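Local coordinates for spindle assembly checkpoint serine/threonine-protein kinase BUB1 (Saccharomyces cerevisiae, PDB 3ESL) that phosphorylates BUB3 and itself and acts in the spindle assembly checkpoint, delaying anaphase until chromosomes are bioriented on the spindle, at residues Ile13-Arg18 with Leu34-Trp39; Val55-Met60 with Asn88-Asn93; Arg62-Ile67 with Pro77-Ile82; Glu99-Tyr104 with Pro192-Lys197. All coordinates share one frame; numbering follows the deposited sequence. Where two conformers were deposited one is given.

Contact 1 (Ile13-Arg18 with Leu34-Trp39); sequences IAYEQR and LDYMIW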
# COMPACT_ATOMS: atom_id res chain seq x y z
N ILE A 13 -4.18 5.05 -24.88
CA ILE A 13 -5.05 6.21 -25.05
C ILE A 13 -6.52 5.87 -24.77
O ILE A 13 -7.23 6.68 -24.19
CB ILE A 13 -4.86 6.86 -26.45
CG1 ILE A 13 -3.41 7.37 -26.58
CG2 ILE A 13 -5.87 7.99 -26.66
CD1 ILE A 13 -3.03 7.84 -27.97
N ALA A 14 -6.95 4.67 -25.17
CA ALA A 14 -8.31 4.21 -24.88
C ALA A 14 -8.57 4.21 -23.36
O ALA A 14 -9.60 4.70 -22.90
CB ALA A 14 -8.55 2.82 -25.50
N TYR A 15 -7.62 3.67 -22.59
CA TYR A 15 -7.76 3.67 -21.13
C TYR A 15 -7.76 5.09 -20.55
O TYR A 15 -8.56 5.42 -19.67
CB TYR A 15 -6.66 2.83 -20.49
CG TYR A 15 -7.02 1.37 -20.33
CD1 TYR A 15 -8.08 0.98 -19.50
CD2 TYR A 15 -6.28 0.37 -20.96
CE1 TYR A 15 -8.41 -0.36 -19.32
CE2 TYR A 15 -6.61 -0.98 -20.80
CZ TYR A 15 -7.68 -1.33 -19.97
OH TYR A 15 -8.02 -2.66 -19.80
N GLU A 16 -6.89 5.94 -21.08
CA GLU A 16 -6.79 7.31 -20.59
C GLU A 16 -8.10 8.05 -20.80
O GLU A 16 -8.55 8.79 -19.93
CB GLU A 16 -5.60 8.05 -21.23
CG GLU A 16 -4.23 7.55 -20.80
CD GLU A 16 -3.84 7.97 -19.37
OE1 GLU A 16 -4.45 8.91 -18.83
OE2 GLU A 16 -2.89 7.36 -18.81
N GLN A 17 -8.71 7.84 -21.97
CA GLN A 17 -10.02 8.43 -22.27
C GLN A 17 -11.12 7.92 -21.35
O GLN A 17 -11.97 8.68 -20.92
CB GLN A 17 -10.40 8.19 -23.73
CG GLN A 17 -9.59 9.02 -24.71
CD GLN A 17 -9.93 8.72 -26.15
OE1 GLN A 17 -9.36 9.31 -27.07
NE2 GLN A 17 -10.86 7.78 -26.37
N ARG A 18 -11.09 6.62 -21.06
CA ARG A 18 -12.05 6.01 -20.14
C ARG A 18 -11.95 6.60 -18.73
O ARG A 18 -12.97 6.82 -18.08
CB ARG A 18 -11.88 4.49 -20.10
CG ARG A 18 -12.35 3.78 -21.38
CD ARG A 18 -12.26 2.27 -21.24
NE ARG A 18 -13.31 1.77 -20.37
CZ ARG A 18 -13.39 0.52 -19.90
NH1 ARG A 18 -12.47 -0.38 -20.20
NH2 ARG A 18 -14.41 0.18 -19.11
N LEU A 34 -7.79 -0.75 -11.91
CA LEU A 34 -7.13 -2.06 -11.83
C LEU A 34 -6.86 -2.65 -13.21
O LEU A 34 -5.76 -3.14 -13.48
CB LEU A 34 -7.95 -3.06 -11.01
CG LEU A 34 -8.03 -2.80 -9.51
CD1 LEU A 34 -9.05 -3.76 -8.91
CD2 LEU A 34 -6.66 -3.01 -8.87
N ASP A 35 -7.86 -2.58 -14.10
CA ASP A 35 -7.71 -3.12 -15.46
C ASP A 35 -6.54 -2.44 -16.16
O ASP A 35 -5.68 -3.10 -16.76
CB ASP A 35 -8.99 -2.89 -16.28
CG ASP A 35 -10.07 -3.91 -16.00
OD1 ASP A 35 -9.79 -4.97 -15.39
OD2 ASP A 35 -11.22 -3.64 -16.41
N TYR A 36 -6.49 -1.12 -16.03
CA TYR A 36 -5.46 -0.34 -16.70
C TYR A 36 -4.07 -0.65 -16.12
O TYR A 36 -3.13 -0.89 -16.86
CB TYR A 36 -5.82 1.14 -16.64
CG TYR A 36 -4.91 2.09 -17.39
CD1 TYR A 36 -4.15 1.66 -18.48
CD2 TYR A 36 -4.85 3.44 -17.02
CE1 TYR A 36 -3.34 2.56 -19.19
CE2 TYR A 36 -4.03 4.35 -17.71
CZ TYR A 36 -3.28 3.90 -18.80
OH TYR A 36 -2.47 4.78 -19.47
N MET A 37 -3.96 -0.68 -14.79
CA MET A 37 -2.68 -0.98 -14.14
C MET A 37 -2.15 -2.38 -14.46
O MET A 37 -0.95 -2.56 -14.67
CB MET A 37 -2.80 -0.75 -12.62
CG MET A 37 -2.95 0.71 -12.29
SD MET A 37 -3.05 0.95 -10.50
CE MET A 37 -4.59 0.15 -10.09
N ILE A 38 -3.05 -3.36 -14.51
CA ILE A 38 -2.67 -4.72 -14.85
C ILE A 38 -2.15 -4.73 -16.29
O ILE A 38 -1.11 -5.34 -16.56
CB ILE A 38 -3.83 -5.70 -14.66
CG1 ILE A 38 -4.12 -5.86 -13.15
CG2 ILE A 38 -3.51 -7.08 -15.27
CD1 ILE A 38 -5.43 -6.53 -12.85
N TRP A 39 -2.84 -4.02 -17.18
CA TRP A 39 -2.41 -3.94 -18.59
C TRP A 39 -1.04 -3.26 -18.73
O TRP A 39 -0.16 -3.74 -19.47
CB TRP A 39 -3.46 -3.23 -19.45
CG TRP A 39 -2.99 -3.06 -20.87
CD1 TRP A 39 -3.06 -3.99 -21.87
CD2 TRP A 39 -2.33 -1.91 -21.42
NE1 TRP A 39 -2.49 -3.48 -23.02
CE2 TRP A 39 -2.04 -2.21 -22.78
CE3 TRP A 39 -1.96 -0.65 -20.91
CZ2 TRP A 39 -1.40 -1.29 -23.63
CZ3 TRP A 39 -1.32 0.26 -21.75
CH2 TRP A 39 -1.05 -0.07 -23.10
O HOH W 1 -11.28 -2.66 -19.17
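An aromatic cluster of Y15, Y36 and W39 joins helix 4-21 to helix 29-47 in the all-alpha, TPR-like N-terminal domain of BUB1. The two helices run nearly antiparallel, their short axes 10.6 Å apart at 157°, and Y15 sits opposite Y36. Each tyrosine puts its own stem over the other's ring: Y15 CB lies 3.5 Å from the centroid of the Y36 ring, and Y36 CA stands 3.9 Å from the centre of the Y15 ring. Both are CH-pi contacts. The ring planes are only 16° apart, but the rings have slid past each other in opposite directions, so they barely overlap. W39 meets Y15 at a slant, with its CB 4.1 Å from Y15 CE2. Y36 CG stands anti to the backbone N, which sets it beside Y15 CB. At the far end of the ring, Y36 OH donates to E16 OE2 at 2.7 Å, meeting the oxygen on its anti side, 25° out of the carboxylate plane. In the conformer described, R62 of helix 49-67 forms a salt bridge with the other oxygen, E16 OE1. Near the Y15 hydroxyl a water accepts from R18 NH1 and donates to D35 OD2, 2.9 Å away, while its bond to Y15 OH is weak; it links two opposite charges whose own atoms do not touch. Neighbouring, nearly antiparallel helices joined by interlocking side chains are typical of TPR-like helical repeat folds.

Contact 2 (Val55-Met60 with Asn88-Asn93); sequences VLRSTM and NLFLSN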
# COMPACT_ATOMS: atom_id res chain seq x y z
N VAL A 55 4.36 5.48 -16.61
CA VAL A 55 2.91 5.42 -16.78
C VAL A 55 2.31 4.59 -15.64
O VAL A 55 1.24 4.93 -15.12
CB VAL A 55 2.49 4.86 -18.16
CG1 VAL A 55 0.97 4.75 -18.27
CG2 VAL A 55 3.04 5.76 -19.29
N LEU A 56 3.00 3.52 -15.26
CA LEU A 56 2.52 2.72 -14.13
C LEU A 56 2.50 3.58 -12.86
O LEU A 56 1.50 3.60 -12.13
CB LEU A 56 3.36 1.45 -13.92
CG LEU A 56 2.91 0.55 -12.76
CD1 LEU A 56 1.46 0.08 -12.92
CD2 LEU A 56 3.86 -0.64 -12.57
N ARG A 57 3.60 4.29 -12.60
CA ARG A 57 3.70 5.09 -11.37
C ARG A 57 2.59 6.14 -11.33
O ARG A 57 1.90 6.25 -10.32
CB ARG A 57 5.09 5.73 -11.21
CG ARG A 57 5.22 6.53 -9.91
CD ARG A 57 6.65 6.85 -9.48
NE ARG A 57 6.64 7.33 -8.09
CZ ARG A 57 7.70 7.45 -7.28
NH1 ARG A 57 8.92 7.11 -7.70
NH2 ARG A 57 7.54 7.91 -6.04
N SER A 58 2.43 6.88 -12.42
CA SER A 58 1.40 7.93 -12.52
C SER A 58 -0.03 7.40 -12.37
O SER A 58 -0.87 8.03 -11.73
CB SER A 58 1.54 8.68 -13.85
OG SER A 58 0.36 9.41 -14.16
N THR A 59 -0.30 6.25 -12.97
CA THR A 59 -1.62 5.64 -12.92
C THR A 59 -1.92 5.18 -11.50
O THR A 59 -3.05 5.36 -11.02
CB THR A 59 -1.75 4.50 -13.94
OG1 THR A 59 -1.49 5.03 -15.25
CG2 THR A 59 -3.16 3.94 -13.93
N MET A 60 -0.93 4.61 -10.84
CA MET A 60 -1.14 4.10 -9.48
C MET A 60 -1.41 5.29 -8.55
O MET A 60 -2.28 5.23 -7.69
CB MET A 60 0.07 3.29 -9.01
CG MET A 60 0.20 1.96 -9.72
SD MET A 60 1.59 1.01 -9.11
CE MET A 60 0.96 0.51 -7.53
N ASN A 88 6.10 -0.97 -2.39
CA ASN A 88 7.14 -1.96 -2.76
C ASN A 88 7.87 -1.62 -4.06
O ASN A 88 9.09 -1.83 -4.17
CB ASN A 88 6.53 -3.36 -2.87
CG ASN A 88 6.05 -3.93 -1.54
OD1 ASN A 88 6.47 -3.50 -0.47
ND2 ASN A 88 5.18 -4.93 -1.61
N LEU A 89 7.14 -1.13 -5.05
CA LEU A 89 7.72 -0.81 -6.35
C LEU A 89 8.49 0.50 -6.36
O LEU A 89 9.55 0.60 -7.00
CB LEU A 89 6.62 -0.74 -7.41
CG LEU A 89 5.95 -2.06 -7.80
CD1 LEU A 89 4.79 -1.73 -8.72
CD2 LEU A 89 6.94 -3.01 -8.48
N PHE A 90 7.98 1.50 -5.65
CA PHE A 90 8.46 2.87 -5.81
C PHE A 90 9.12 3.51 -4.60
O PHE A 90 9.89 4.47 -4.74
CB PHE A 90 7.34 3.75 -6.38
CG PHE A 90 6.84 3.30 -7.72
CD1 PHE A 90 7.67 3.34 -8.84
CD2 PHE A 90 5.55 2.81 -7.86
CE1 PHE A 90 7.22 2.91 -10.08
CE2 PHE A 90 5.09 2.37 -9.10
CZ PHE A 90 5.92 2.43 -10.22
N LEU A 91 8.87 2.97 -3.41
CA LEU A 91 9.41 3.55 -2.18
C LEU A 91 10.38 2.64 -1.43
O LEU A 91 10.75 2.93 -0.28
CB LEU A 91 8.25 3.99 -1.26
CG LEU A 91 7.22 4.96 -1.84
CD1 LEU A 91 6.13 5.29 -0.81
CD2 LEU A 91 7.90 6.22 -2.36
N SER A 92 10.81 1.56 -2.07
CA SER A 92 11.59 0.51 -1.41
C SER A 92 12.93 0.98 -0.84
O SER A 92 13.43 0.42 0.14
CB SER A 92 11.79 -0.70 -2.34
OG SER A 92 12.52 -0.34 -3.50
N ASN A 93 13.51 2.02 -1.45
CA ASN A 93 14.78 2.58 -0.98
C ASN A 93 14.60 3.77 -0.03
O ASN A 93 15.52 4.53 0.21
CB ASN A 93 15.65 2.98 -2.18
CG ASN A 93 15.10 4.18 -2.94
OD1 ASN A 93 13.89 4.43 -2.94
ND2 ASN A 93 15.99 4.92 -3.59
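The F90 ring is sandwiched: R57 CB lies over one face, 3.5 Å from F90 CZ, and L89 CB of its own helix over the other. M60 SD comes up in the plane of the ring, 3.8 Å from F90 CE2, a Met-aromatic contact made at the edge. R57 offers a flat group too, and F90 CB sits over the centre of its guanidinium, 3.8 Å from R57 CZ. The arginine chain is extended from CG to NE, with CG anti to the backbone N (chi1 -178°); R57 and F90 slide past each other in opposite directions, guanidinium and ring planes 28° apart. Its polar end is held by Y86, whose hydroxyl bonds R57 NE. An alanine at R57 would probably uncover the stem of F90 and leave the Y86 hydroxyl without this partner, though CB would still lie on the ring. Next to the ring, L56 CD2 meets L89 CD1 at 4.1 Å, the two leucines crossing at about a right angle. L91, the first residue to leave helical geometry, brings CD2 to 4.1 Å from R57 NH2. The whole is a helix-end contact of an all-alpha, TPR-like fold, with the last turn of helix 77-90 packed against helix 49-67.

Contact 3 (Arg62-Ile67 with Pro77-Ile82); sequences RCLIYI and PRFLKI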
# COMPACT_ATOMS: atom_id res chain seq x y z
N ARG A 62 -2.68 8.24 -9.44
CA ARG A 62 -4.03 8.69 -9.78
C ARG A 62 -5.09 7.84 -9.08
O ARG A 62 -6.05 8.36 -8.51
CB ARG A 62 -4.25 8.67 -11.29
CG ARG A 62 -3.65 9.85 -12.02
CD ARG A 62 -3.75 9.66 -13.53
NE ARG A 62 -5.06 10.05 -14.05
CZ ARG A 62 -5.39 10.00 -15.34
NH1 ARG A 62 -4.51 9.58 -16.22
NH2 ARG A 62 -6.60 10.38 -15.74
N CYS A 63 -4.89 6.52 -9.13
CA CYS A 63 -5.82 5.58 -8.48
C CYS A 63 -5.93 5.87 -6.98
O CYS A 63 -7.03 6.04 -6.44
CB CYS A 63 -5.33 4.15 -8.70
SG CYS A 63 -6.33 2.94 -7.81
N LEU A 64 -4.78 5.94 -6.31
CA LEU A 64 -4.78 6.14 -4.86
C LEU A 64 -5.48 7.45 -4.48
O LEU A 64 -6.32 7.49 -3.57
CB LEU A 64 -3.36 6.10 -4.32
CG LEU A 64 -2.66 4.75 -4.50
CD1 LEU A 64 -1.22 4.79 -3.93
CD2 LEU A 64 -3.48 3.60 -3.86
N ILE A 65 -5.17 8.50 -5.23
CA ILE A 65 -5.74 9.84 -4.99
C ILE A 65 -7.24 9.87 -5.26
O ILE A 65 -8.00 10.43 -4.47
CB ILE A 65 -4.98 10.91 -5.82
CG1 ILE A 65 -3.56 11.08 -5.28
CG2 ILE A 65 -5.75 12.26 -5.84
CD1 ILE A 65 -3.48 11.55 -3.83
N TYR A 66 -7.67 9.25 -6.36
CA TYR A 66 -9.08 9.26 -6.72
C TYR A 66 -9.95 8.48 -5.73
O TYR A 66 -11.04 8.92 -5.35
CB TYR A 66 -9.27 8.70 -8.12
CG TYR A 66 -10.65 8.93 -8.68
CD1 TYR A 66 -10.96 10.11 -9.35
CD2 TYR A 66 -11.65 7.96 -8.56
CE1 TYR A 66 -12.22 10.32 -9.88
CE2 TYR A 66 -12.91 8.16 -9.08
CZ TYR A 66 -13.19 9.34 -9.74
OH TYR A 66 -14.45 9.54 -10.27
N ILE A 67 -9.45 7.32 -5.30
CA ILE A 67 -10.25 6.40 -4.51
C ILE A 67 -10.15 6.69 -2.99
O ILE A 67 -11.07 6.34 -2.23
CB ILE A 67 -9.86 4.93 -4.84
CG1 ILE A 67 -10.04 4.62 -6.35
CG2 ILE A 67 -10.60 3.92 -3.93
CD1 ILE A 67 -11.50 4.51 -6.85
N PRO A 77 -9.86 -5.02 -0.08
CA PRO A 77 -8.52 -5.61 -0.16
C PRO A 77 -7.83 -5.30 -1.48
O PRO A 77 -6.61 -5.26 -1.55
CB PRO A 77 -8.77 -7.12 -0.04
CG PRO A 77 -10.19 -7.31 -0.43
CD PRO A 77 -10.92 -6.05 -0.01
N ARG A 78 -8.61 -5.09 -2.53
CA ARG A 78 -8.01 -4.71 -3.82
C ARG A 78 -7.32 -3.35 -3.73
O ARG A 78 -6.23 -3.16 -4.28
CB ARG A 78 -9.07 -4.66 -4.92
CG ARG A 78 -9.84 -5.95 -5.10
CD ARG A 78 -11.02 -5.75 -6.06
NE ARG A 78 -11.98 -4.77 -5.54
CZ ARG A 78 -12.88 -4.13 -6.28
NH1 ARG A 78 -12.96 -4.36 -7.59
NH2 ARG A 78 -13.71 -3.26 -5.72
N PHE A 79 -7.97 -2.41 -3.05
CA PHE A 79 -7.42 -1.07 -2.84
C PHE A 79 -6.16 -1.14 -1.97
O PHE A 79 -5.12 -0.55 -2.29
CB PHE A 79 -8.47 -0.18 -2.19
CG PHE A 79 -8.10 1.28 -2.16
CD1 PHE A 79 -7.51 1.91 -3.27
CD2 PHE A 79 -8.40 2.04 -1.03
CE1 PHE A 79 -7.19 3.30 -3.22
CE2 PHE A 79 -8.08 3.41 -0.98
CZ PHE A 79 -7.49 4.03 -2.07
N LEU A 80 -6.25 -1.88 -0.87
CA LEU A 80 -5.08 -2.08 -0.00
C LEU A 80 -3.88 -2.58 -0.81
O LEU A 80 -2.76 -2.09 -0.63
CB LEU A 80 -5.40 -3.04 1.14
CG LEU A 80 -4.20 -3.32 2.05
CD1 LEU A 80 -3.61 -2.03 2.62
CD2 LEU A 80 -4.57 -4.31 3.17
N LYS A 81 -4.10 -3.53 -1.70
CA LYS A 81 -2.99 -4.11 -2.45
C LYS A 81 -2.30 -3.08 -3.34
O LYS A 81 -1.10 -3.14 -3.52
CB LYS A 81 -3.44 -5.34 -3.24
CG LYS A 81 -3.69 -6.56 -2.34
CD LYS A 81 -4.08 -7.77 -3.20
CE LYS A 81 -4.83 -8.81 -2.39
NZ LYS A 81 -3.93 -9.58 -1.48
N ILE A 82 -3.07 -2.12 -3.87
CA ILE A 82 -2.47 -1.06 -4.68
C ILE A 82 -1.51 -0.22 -3.84
O ILE A 82 -0.40 0.06 -4.29
CB ILE A 82 -3.54 -0.18 -5.38
CG1 ILE A 82 -4.48 -1.07 -6.21
CG2 ILE A 82 -2.87 0.87 -6.29
CD1 ILE A 82 -5.75 -0.38 -6.64
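I67 sits squarely on the F79 ring: its CG2 is 3.6 Å from the ring centroid and 13° off the normal, a CH-pi contact over the centre of one face. I67 CB is just as near the rim, 3.5 Å from F79 CE1. L64 reaches the same rim atom from another direction, its CD2 lying 3.8 Å from F79 CE1, and in the conformer of I82 described that one methyl also touches I82 CG2 at 3.7 Å, so it fits between the two residues of helix 77-90. In the same conformer C63, one turn before I67, brings SG to 3.6 Å from I82 CD1; SG gets there by standing anti to the backbone N (chi1 175°). No hydrogen bond crosses the contact, and all five residues are buried. An alanine in place of F79 would probably open a gap beneath I67 CG2 and leave one side of the L64 methyl without packing.

The next shell packs round these groups. W83 meets the F79 ring edge-to-face, L30 and F33 of helix 29-47 touch C63, and L30 and L34 touch I82. F194 of helix 193-200 packs on L64, and Y73, in the loop joining the two helices, packs on I67. The short axes pass 10.6 Å apart at 134°. Two successive helices running in roughly opposing directions, inclined to each other and joined by a short connection, are typical of TPR-like folds.

Contact 4 (Glu99-Tyr104 with Pro192-Lys197); sequences ENTFKY and PFFIRK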
# COMPACT_ATOMS: atom_id res chain seq x y z
N GLU A 99 7.19 4.33 5.58
CA GLU A 99 6.51 4.38 6.87
C GLU A 99 5.43 5.48 6.87
O GLU A 99 4.34 5.27 7.39
CB GLU A 99 7.50 4.60 8.02
CG GLU A 99 6.81 4.48 9.36
CD GLU A 99 7.69 4.81 10.55
OE1 GLU A 99 8.37 5.85 10.52
OE2 GLU A 99 7.67 4.01 11.51
N ASN A 100 5.74 6.63 6.28
CA ASN A 100 4.77 7.72 6.22
C ASN A 100 3.52 7.35 5.43
O ASN A 100 2.42 7.80 5.74
CB ASN A 100 5.40 8.98 5.66
CG ASN A 100 6.34 9.65 6.64
OD1 ASN A 100 6.39 9.29 7.82
ND2 ASN A 100 7.09 10.63 6.16
N THR A 101 3.71 6.53 4.40
CA THR A 101 2.58 6.03 3.62
C THR A 101 1.71 5.13 4.50
O THR A 101 0.49 5.32 4.55
CB THR A 101 3.03 5.33 2.32
OG1 THR A 101 3.85 6.23 1.57
CG2 THR A 101 1.81 4.95 1.46
N PHE A 102 2.32 4.18 5.23
CA PHE A 102 1.53 3.34 6.13
C PHE A 102 0.81 4.16 7.20
O PHE A 102 -0.34 3.89 7.54
CB PHE A 102 2.39 2.28 6.80
CG PHE A 102 2.70 1.08 5.93
CD1 PHE A 102 1.71 0.15 5.64
CD2 PHE A 102 4.00 0.86 5.48
CE1 PHE A 102 2.01 -0.99 4.85
CE2 PHE A 102 4.32 -0.25 4.70
CZ PHE A 102 3.31 -1.18 4.38
N LYS A 103 1.50 5.16 7.75
CA LYS A 103 0.93 6.05 8.75
C LYS A 103 -0.27 6.87 8.24
O LYS A 103 -1.25 7.08 8.96
CB LYS A 103 2.01 6.99 9.30
CG LYS A 103 3.01 6.27 10.18
CD LYS A 103 4.22 7.14 10.48
CE LYS A 103 3.79 8.44 11.14
NZ LYS A 103 4.88 9.04 11.97
N TYR A 104 -0.16 7.32 6.99
CA TYR A 104 -1.23 8.07 6.33
C TYR A 104 -2.47 7.19 6.14
O TYR A 104 -3.59 7.58 6.47
CB TYR A 104 -0.71 8.57 5.00
CG TYR A 104 -1.70 9.32 4.14
CD1 TYR A 104 -1.93 10.68 4.32
CD2 TYR A 104 -2.37 8.67 3.10
CE1 TYR A 104 -2.82 11.38 3.50
CE2 TYR A 104 -3.26 9.35 2.28
CZ TYR A 104 -3.47 10.71 2.49
OH TYR A 104 -4.35 11.40 1.68
N PRO A 192 2.60 11.44 2.73
CA PRO A 192 3.85 11.15 2.05
C PRO A 192 4.07 12.11 0.90
O PRO A 192 3.10 12.65 0.35
CB PRO A 192 3.66 9.71 1.51
CG PRO A 192 2.21 9.45 1.60
CD PRO A 192 1.67 10.30 2.71
N PHE A 193 5.33 12.34 0.56
CA PHE A 193 5.64 13.31 -0.47
C PHE A 193 4.97 13.05 -1.80
O PHE A 193 4.55 13.99 -2.47
CB PHE A 193 7.14 13.47 -0.67
CG PHE A 193 7.50 14.56 -1.63
CD1 PHE A 193 7.16 15.89 -1.35
CD2 PHE A 193 8.14 14.27 -2.83
CE1 PHE A 193 7.47 16.92 -2.26
CE2 PHE A 193 8.47 15.29 -3.74
CZ PHE A 193 8.13 16.62 -3.45
N PHE A 194 4.85 11.77 -2.20
CA PHE A 194 4.29 11.50 -3.53
C PHE A 194 2.85 11.98 -3.65
O PHE A 194 2.41 12.39 -4.72
CB PHE A 194 4.44 10.01 -3.94
CG PHE A 194 3.43 9.08 -3.32
CD1 PHE A 194 3.71 8.43 -2.11
CD2 PHE A 194 2.22 8.80 -3.96
CE1 PHE A 194 2.78 7.54 -1.54
CE2 PHE A 194 1.28 7.93 -3.40
CZ PHE A 194 1.56 7.30 -2.19
N ILE A 195 2.13 11.96 -2.53
CA ILE A 195 0.76 12.43 -2.50
C ILE A 195 0.73 13.96 -2.59
O ILE A 195 -0.01 14.54 -3.40
CB ILE A 195 0.02 11.91 -1.24
CG1 ILE A 195 -0.20 10.40 -1.36
CG2 ILE A 195 -1.32 12.62 -1.05
CD1 ILE A 195 -0.91 9.77 -0.19
N ARG A 196 1.55 14.60 -1.75
CA ARG A 196 1.60 16.07 -1.73
C ARG A 196 2.04 16.64 -3.08
O ARG A 196 1.44 17.60 -3.59
CB ARG A 196 2.50 16.55 -0.59
CG ARG A 196 1.93 16.17 0.78
CD ARG A 196 2.69 16.83 1.92
NE ARG A 196 3.90 16.11 2.29
CZ ARG A 196 5.12 16.61 2.21
NH1 ARG A 196 5.32 17.85 1.77
NH2 ARG A 196 6.16 15.86 2.59
N LYS A 197 3.05 16.02 -3.68
CA LYS A 197 3.55 16.43 -5.00
C LYS A 197 2.47 16.28 -6.08
O LYS A 197 2.32 17.16 -6.96
CB LYS A 197 4.81 15.65 -5.39
CG LYS A 197 5.33 16.01 -6.78
CD LYS A 197 6.18 14.92 -7.40
CE LYS A 197 7.66 15.21 -7.26
NZ LYS A 197 8.43 14.60 -8.38
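P192 meets Y104 and T101 where the C-terminal helix 193-200 packs back on helix 95-108 of the TPR-like helical array, 88 residues earlier in the chain. The proline occupies the N-cap position of its helix and brings its ring against two side chains. P192 CD lies 3.7 Å from Y104 CB, the ring crossing the tyrosine at about a right angle, and P192 CB comes within 3.5 Å of T101 OG1. These are van der Waals contacts: the hydrogen bond of T101 OG1 goes to the carbonyl of E97, within its own helix. E97 also receives the backbone N-H of F193 on its side chain, tying the start of the C-terminal helix to helix 95-108 a second time.

F194 follows, with CG between the backbone N and the carbonyl carbon (chi1 78°), a crowded position for a side chain. Its ring turns an edge to T101, whose OG1 lies in the ring plane, 3.5 Å from F194 CE1. Beyond the segments that ring stacks with Y86 and touches E61 and L64 of helix 49-67, so F194 bridges three helices.

I195, the next residue, reaches Y104 tip to tip from over a face of the tyrosine ring. I195 CD1 stands 3.9 Å from the ring centroid and 29° off its normal, displaced toward one side, so that the shortest distance, 3.4 Å, runs from I195 CD1 to Y104 CE2.

How the contacts relate
Contact 1 comes first along the chain, contact 3 falls within the span bridged by contact 2, and contact 4 brings the C-terminal helix back against contacts 2 and 3. Contacts 2 and 3 share helices 49-67 and 77-90, and M60 CE of one lies 3.5 Å from I82 O of the other. Contact 1 touches contact 2 where M37 SD is 3.5 Å from M60 CG. Contact 4 touches contact 2 where T101 OG1 is 3.4 Å from L91 CD1, and contact 3 where I65 CD1 is 3.7 Å from I195 CG2; from contact 1 its nearest atoms are about 11 Å away. A bound NHE molecule, probably from crystallisation, lies about 4 Å from the L56 side chain.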